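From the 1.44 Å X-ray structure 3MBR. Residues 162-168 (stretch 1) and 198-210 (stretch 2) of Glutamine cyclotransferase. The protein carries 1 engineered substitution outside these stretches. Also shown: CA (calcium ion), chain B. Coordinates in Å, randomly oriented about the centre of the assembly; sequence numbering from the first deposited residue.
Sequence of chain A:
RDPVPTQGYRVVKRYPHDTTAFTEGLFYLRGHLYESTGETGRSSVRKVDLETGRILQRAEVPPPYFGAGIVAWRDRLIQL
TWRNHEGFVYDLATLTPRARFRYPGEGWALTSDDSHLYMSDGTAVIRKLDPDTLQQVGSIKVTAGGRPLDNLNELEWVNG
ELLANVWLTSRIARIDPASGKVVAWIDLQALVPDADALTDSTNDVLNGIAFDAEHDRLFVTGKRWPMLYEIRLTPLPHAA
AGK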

# COMPACT_ATOMS: atom_id res chain seq x y z
N LEU A 162 -11.65 1.26 -2.35
CA LEU A 162 -10.25 0.83 -2.46
C LEU A 162 -9.42 1.97 -3.09
O LEU A 162 -9.77 2.42 -4.20
CB LEU A 162 -10.18 -0.48 -3.28
CG LEU A 162 -8.83 -1.10 -3.58
CD1 LEU A 162 -8.22 -1.53 -2.21
CD2 LEU A 162 -9.02 -2.29 -4.42
N LEU A 163 -8.39 2.44 -2.43
CA LEU A 163 -7.45 3.37 -3.05
C LEU A 163 -6.30 2.54 -3.59
O LEU A 163 -5.78 1.63 -2.93
CB LEU A 163 -6.87 4.36 -2.06
CG LEU A 163 -7.83 5.40 -1.43
CD1 LEU A 163 -7.11 6.49 -0.68
CD2 LEU A 163 -8.84 5.93 -2.33
N ALA A 164 -5.87 2.86 -4.80
CA ALA A 164 -4.74 2.13 -5.43
C ALA A 164 -3.82 3.13 -6.09
O ALA A 164 -4.27 3.98 -6.88
CB ALA A 164 -5.30 1.16 -6.51
N ASN A 165 -2.54 3.04 -5.75
CA ASN A 165 -1.57 3.87 -6.49
C ASN A 165 -1.26 3.33 -7.86
O ASN A 165 -1.07 2.11 -8.01
CB ASN A 165 -0.24 3.92 -5.72
CG ASN A 165 0.67 5.00 -6.23
OD1 ASN A 165 0.33 6.19 -6.17
ND2 ASN A 165 1.87 4.61 -6.70
N VAL A 166 -1.21 4.24 -8.85
CA VAL A 166 -0.88 3.96 -10.24
C VAL A 166 0.48 4.77 -10.47
O VAL A 166 0.55 6.02 -10.81
CB VAL A 166 -1.92 4.64 -11.16
CG1 VAL A 166 -1.68 4.14 -12.50
CG2 VAL A 166 -3.38 4.32 -10.72
N TRP A 167 1.56 4.13 -10.17
CA TRP A 167 2.82 4.81 -10.21
C TRP A 167 3.19 5.35 -11.52
O TRP A 167 3.97 6.26 -11.56
CB TRP A 167 3.98 3.89 -9.72
CG TRP A 167 4.32 2.67 -10.71
CD1 TRP A 167 3.75 1.37 -10.76
CD2 TRP A 167 5.38 2.67 -11.72
NE1 TRP A 167 4.42 0.59 -11.74
CE2 TRP A 167 5.36 1.40 -12.37
CE3 TRP A 167 6.26 3.68 -12.19
CZ2 TRP A 167 6.26 1.10 -13.39
CZ3 TRP A 167 7.19 3.34 -13.23
CH2 TRP A 167 7.16 2.12 -13.80
N LEU A 168 2.73 4.75 -12.62
CA LEU A 168 3.22 5.29 -13.83
C LEU A 168 2.48 6.56 -14.23
O LEU A 168 2.97 7.28 -15.11
CB LEU A 168 3.40 4.28 -14.96
CG LEU A 168 2.16 3.61 -15.26
CD1 LEU A 168 1.62 4.47 -16.33
CD2 LEU A 168 2.64 2.12 -15.72
N LEU A 198 13.16 10.69 -15.81
CA LEU A 198 12.89 9.30 -16.15
C LEU A 198 12.83 8.40 -14.87
O LEU A 198 13.81 8.36 -14.09
CB LEU A 198 13.94 8.77 -17.09
CG LEU A 198 13.78 7.29 -17.41
CD1 LEU A 198 12.59 7.07 -18.32
CD2 LEU A 198 15.06 6.88 -18.10
N THR A 199 11.74 7.65 -14.69
CA THR A 199 11.44 7.01 -13.39
C THR A 199 11.03 5.59 -13.63
O THR A 199 10.18 5.36 -14.46
CB THR A 199 10.21 7.77 -12.73
OG1 THR A 199 10.68 9.09 -12.42
CG2 THR A 199 9.72 7.12 -11.45
N ASP A 200 11.63 4.60 -13.00
CA ASP A 200 11.06 3.23 -13.00
C ASP A 200 10.51 2.86 -11.64
O ASP A 200 10.54 3.71 -10.69
CB ASP A 200 12.04 2.21 -13.58
CG ASP A 200 13.25 2.09 -12.77
OD1 ASP A 200 14.34 1.95 -13.37
OD2 ASP A 200 13.06 2.05 -11.54
N SER A 201 9.94 1.66 -11.47
CA SER A 201 9.17 1.39 -10.28
C SER A 201 10.08 1.18 -9.07
O SER A 201 9.61 1.06 -7.96
CB SER A 201 8.21 0.18 -10.40
OG SER A 201 8.98 -0.96 -10.68
N THR A 202 11.38 1.17 -9.30
CA THR A 202 12.35 1.11 -8.22
C THR A 202 12.84 2.47 -7.74
O THR A 202 13.58 2.52 -6.71
CB THR A 202 13.58 0.27 -8.67
OG1 THR A 202 14.50 1.09 -9.43
CG2 THR A 202 13.21 -1.02 -9.47
N ASN A 203 12.50 3.56 -8.47
CA ASN A 203 13.01 4.96 -8.22
C ASN A 203 12.14 5.56 -7.08
O ASN A 203 11.44 4.81 -6.46
CB ASN A 203 12.97 5.81 -9.51
CG ASN A 203 14.11 5.49 -10.43
OD1 ASN A 203 13.95 5.45 -11.64
ND2 ASN A 203 15.32 5.24 -9.85
N ASP A 204 12.07 6.89 -6.89
CA ASP A 204 11.37 7.40 -5.67
C ASP A 204 9.84 7.55 -5.82
O ASP A 204 9.27 8.69 -5.70
CB ASP A 204 12.06 8.72 -5.17
CG ASP A 204 13.55 8.55 -4.82
OD1 ASP A 204 14.19 9.57 -4.38
OD2 ASP A 204 14.12 7.43 -5.00
N VAL A 205 9.18 6.43 -6.17
CA VAL A 205 7.78 6.43 -6.48
C VAL A 205 7.00 6.43 -5.17
O VAL A 205 7.46 5.92 -4.11
CB VAL A 205 7.32 5.21 -7.28
CG1 VAL A 205 7.79 5.28 -8.77
CG2 VAL A 205 7.74 3.92 -6.64
N LEU A 206 5.77 6.97 -5.22
CA LEU A 206 4.80 6.78 -4.11
C LEU A 206 4.59 5.29 -3.96
O LEU A 206 4.44 4.56 -4.98
CB LEU A 206 3.48 7.52 -4.48
CG LEU A 206 2.52 7.78 -3.28
CD1 LEU A 206 1.56 8.95 -3.55
CD2 LEU A 206 1.67 6.60 -2.88
N ASN A 207 4.60 4.81 -2.74
CA ASN A 207 4.49 3.36 -2.58
C ASN A 207 3.88 3.02 -1.24
O ASN A 207 3.85 1.84 -0.86
CB ASN A 207 5.84 2.68 -2.77
CG ASN A 207 5.74 1.39 -3.42
OD1 ASN A 207 6.58 1.16 -4.29
ND2 ASN A 207 4.90 0.50 -2.94
N GLY A 208 3.37 3.99 -0.49
CA GLY A 208 2.79 3.69 0.83
C GLY A 208 1.55 4.55 0.98
O GLY A 208 1.68 5.80 0.84
N ILE A 209 0.41 3.96 1.21
CA ILE A 209 -0.83 4.68 1.46
C ILE A 209 -1.40 4.07 2.74
O ILE A 209 -1.67 2.85 2.72
CB ILE A 209 -1.86 4.57 0.31
CG1 ILE A 209 -1.23 5.06 -1.02
CG2 ILE A 209 -3.09 5.38 0.72
CD1 ILE A 209 -2.08 4.66 -2.23
N ALA A 210 -1.58 4.84 3.79
CA ALA A 210 -2.06 4.28 5.05
C ALA A 210 -3.25 5.10 5.61
O ALA A 210 -3.14 6.31 5.68
CB ALA A 210 -0.97 4.20 6.10
CA CA B . -1.51 0.55 2.44
O HOH W 1 -1.54 -1.82 2.97

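Are the two strands joined by hydrogen bonds? They are not. Strand 162-166 and strand 206-210 run nearly antiparallel, at 170°, but their axes come no closer than 7.8 Å, too far for backbone pairing, and no hydrogen bond of any kind crosses between the stretches. The nearest polar approach, N165 ND2 to L206 O at 3.1 Å, has a poor angle for one; ND2 finds its hydrogen-bonding partner elsewhere in the structure.

What fills the space between the strands, then? Side chains do. L163 and N165 point toward the second stretch, while A164 between them points away, as strand alternation requires. I209 answers from the other side: its CG2 lies 4.4 Å from L163 CD1, and its CD1 reaches 4.0 Å from N165 CB. Branched at CB and extended through chi2 (t), isoleucine can touch both neighbours. N165 OD1 also sits 3.6 Å from L206 CD2, so this buried amide packs against a leucine as well.

How does W167 contribute beyond the strand? With 100 Å² covered, it gives the largest share of the 396 Å² buried in all. S201 CB stands 3.8 Å from the centroid of the six-membered ring of W167, only 18° off its normal, a CH-pi contact for which a small side chain is well suited. T199 O lies at the ring edge, 3.8 Å from W167 CZ3. V205 CG1 adds an apolar contact, 4.1 Å from W167 CE3.

What shapes the loop that meets this ring? A type I turn from D200 to N203 is closed by N203 N to D200 O, a 3.0 Å hydrogen bond. The side chains reinforce it: D200 N donates to N203 OD1 at 2.8 Å, and D200 OD2 accepts from T202 N at 2.9 Å and T202 OG1 at 2.7 Å.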